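Local coordinates for protein putative cathepsin d (Ixodes ricinus, PDB 5N7Q) that probably cleaves proteins as a cathepsin D-like aspartic endopeptidase of the pepsin (A1) family, and is inhibited by pepstatin A, at residues F141-M144 with M145-G148. Residues are numbered along the deposited sequence; the frame is centred on the assembly and turned at random. Where two conformers were deposited one is given.
Sequences FDNM and MKQG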
ATOM      1  N   PHE A 141      -5.558  -1.564  13.285  1.00  7.66           N
ATOM      2  CA  PHE A 141      -6.930  -1.139  13.043  1.00  8.33           C
ATOM      3  C   PHE A 141      -7.891  -2.019  13.819  1.00  8.26           C
ATOM      4  O   PHE A 141      -8.896  -1.556  14.340  1.00  8.57           O
ATOM      5  CB  PHE A 141      -7.310  -1.145  11.578  1.00  8.02           C
ATOM      6  CG  PHE A 141      -8.623  -0.457  11.280  1.00  8.33           C
ATOM      7  CD1 PHE A 141      -8.779   0.917  11.507  1.00  8.72           C
ATOM      8  CD2 PHE A 141      -9.705  -1.158  10.752  1.00  8.41           C
ATOM      9  CE1 PHE A 141      -9.975   1.570  11.238  1.00  8.77           C
ATOM     10  CE2 PHE A 141     -10.894  -0.509  10.457  1.00  8.55           C
ATOM     11  CZ  PHE A 141     -11.024   0.870  10.692  1.00  8.36           C
ATOM     12  N   ASP A 142      -7.589  -3.320  13.873  1.00  8.70           N
ATOM     13  CA  ASP A 142      -8.407  -4.218  14.672  1.00  9.40           C
ATOM     14  C   ASP A 142      -8.445  -3.842  16.154  1.00  9.68           C
ATOM     15  O   ASP A 142      -9.488  -3.928  16.822  1.00  9.92           O
ATOM     16  CB  ASP A 142      -7.851  -5.626  14.531  1.00  9.83           C
ATOM     17  CG  ASP A 142      -8.295  -6.276  13.252  1.00  9.97           C
ATOM     18  OD1 ASP A 142      -7.814  -5.847  12.184  1.00 10.12           O
ATOM     19  OD2 ASP A 142      -9.159  -7.166  13.312  1.00 11.10           O
ATOM     20  N   ASN A 143      -7.293  -3.420  16.662  1.00  9.70           N
ATOM     21  CA  ASN A 143      -7.184  -2.961  18.053  1.00 10.31           C
ATOM     22  C   ASN A 143      -7.978  -1.651  18.278  1.00  9.85           C
ATOM     23  O   ASN A 143      -8.679  -1.511  19.287  1.00  9.50           O
ATOM     24  CB  ASN A 143      -5.707  -2.790  18.416  1.00 11.11           C
ATOM     25  CG  ASN A 143      -5.413  -3.087  19.868  1.00 12.57           C
ATOM     26  OD1 ASN A 143      -6.265  -3.593  20.608  1.00 13.99           O
ATOM     27  ND2 ASN A 143      -4.201  -2.765  20.288  1.00 13.09           N
ATOM     28  N   MET A 144      -7.932  -0.734  17.313  1.00  9.59           N
ATOM     29  CA  MET A 144      -8.777   0.459  17.328  1.00 10.41           C
ATOM     30  C   MET A 144     -10.249   0.075  17.398  1.00 10.31           C
ATOM     31  O   MET A 144     -11.000   0.634  18.220  1.00 10.22           O
ATOM     32  CB  MET A 144      -8.513   1.323  16.101  1.00 11.07           C
ATOM     33  CG  MET A 144      -7.148   1.980  16.129  1.00 11.80           C
ATOM     34  SD  MET A 144      -6.733   2.836  14.603  1.00 14.11           S
ATOM     35  CE  MET A 144      -7.409   4.455  14.923  1.00 15.43           C
ATOM     36  N   MET A 145     -10.678  -0.865  16.567  0.50 10.00           N
ATOM     37  CA  MET A 145     -12.072  -1.316  16.592  0.50 10.34           C
ATOM     38  C   MET A 145     -12.452  -1.944  17.924  0.50 11.00           C
ATOM     39  O   MET A 145     -13.509  -1.638  18.483  0.50 11.50           O
ATOM     40  CB  MET A 145     -12.353  -2.311  15.475  0.50 10.25           C
ATOM     41  CG  MET A 145     -12.322  -1.682  14.092  0.50 10.10           C
ATOM     42  SD  MET A 145     -12.985  -2.798  12.846  0.50  9.71           S
ATOM     43  CE  MET A 145     -11.882  -4.184  13.065  0.50  9.91           C
ATOM     44  N   LYS A 146     -11.587  -2.811  18.436  1.00 11.24           N
ATOM     45  CA  LYS A 146     -11.826  -3.448  19.754  1.00 13.70           C
ATOM     46  C   LYS A 146     -12.000  -2.418  20.869  1.00 12.72           C
ATOM     47  O   LYS A 146     -12.860  -2.576  21.743  1.00 13.71           O
ATOM     48  CB  LYS A 146     -10.667  -4.376  20.103  1.00 16.21           C
ATOM     49  CG  LYS A 146     -10.723  -5.738  19.454  1.00 20.63           C
ATOM     50  CD  LYS A 146      -9.472  -6.550  19.769  1.00 24.29           C
ATOM     51  CE  LYS A 146      -9.462  -7.946  19.137  1.00 27.25           C
ATOM     52  NZ  LYS A 146      -9.762  -7.991  17.668  1.00 29.08           N
ATOM     53  N   GLN A 147     -11.218  -1.340  20.804  1.00 12.01           N
ATOM     54  CA  GLN A 147     -11.272  -0.268  21.800  1.00 11.79           C
ATOM     55  C   GLN A 147     -12.360   0.793  21.514  1.00 11.87           C
ATOM     56  O   GLN A 147     -12.438   1.803  22.223  1.00 13.71           O
ATOM     57  CB  GLN A 147      -9.880   0.367  21.933  1.00 11.47           C
ATOM     58  CG  GLN A 147      -8.876  -0.655  22.455  1.00 11.86           C
ATOM     59  CD  GLN A 147      -7.439  -0.177  22.472  1.00 12.48           C
ATOM     60  OE1 GLN A 147      -7.158   0.953  22.832  1.00 13.41           O
ATOM     61  NE2 GLN A 147      -6.506  -1.077  22.152  1.00 12.87           N
ATOM     62  N   GLY A 148     -13.160   0.557  20.464  1.00 11.62           N
ATOM     63  CA  GLY A 148     -14.262   1.413  20.086  1.00 11.56           C
ATOM     64  C   GLY A 148     -13.881   2.786  19.607  1.00 12.03           C
ATOM     65  O   GLY A 148     -14.726   3.701  19.575  1.00 13.10           O
TER
HETATM   66  O   HOH W   1     -11.430  -5.955  16.268  1.00 17.77           O
HETATM   67  O   HOH W   2      -8.470  -8.894  15.303  1.00 27.92           O
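Met-145 passes its thioether over the rim of the Phe-141 ring, one helical turn earlier. In the modelled position described here, one of two for this side chain, CG lies over one ring face near its edge and SD comes 3.9 Å from Phe-141 CE2, an oblique Met-aromatic contact that a flexible, polarisable side chain makes easily. A bend at the last torsion of Met-145 (chi3 -58°) turns CE back to within 3.8 Å of Asp-142 CA. Phe-141 swings its ring toward this residue because CG stands anti to the backbone N (chi1 -169°); the same ring meets Phe-156 edge-to-face. Asp-142 and Lys-146 are too far apart for a salt bridge, with OD2 and NZ 4.5 Å from each other, but one water links those two atoms and a second joins NZ to the Asp-142 carbonyl. OD1 of Asp-142 makes a salt bridge with Arg-328 NH1.

All this belongs to the short helix 140-146 of the pepsin-like fold, which ends in a Schellman motif at Gly-148, whose positive phi favours glycine. Near that end the side-chain amides of Asn-143 and Gln-147 stand almost perpendicular, their planes 87° apart, and NE2 of Gln-147 gives Asn-143 OD1 a weak hydrogen bond of 3.0 Å. Having two N-H groups each, the amides also tie the helix to residues 101-103: Gln-147 NE2 bonds to Ser-101 O and Asn-143 ND2 to Gln-103 OE1.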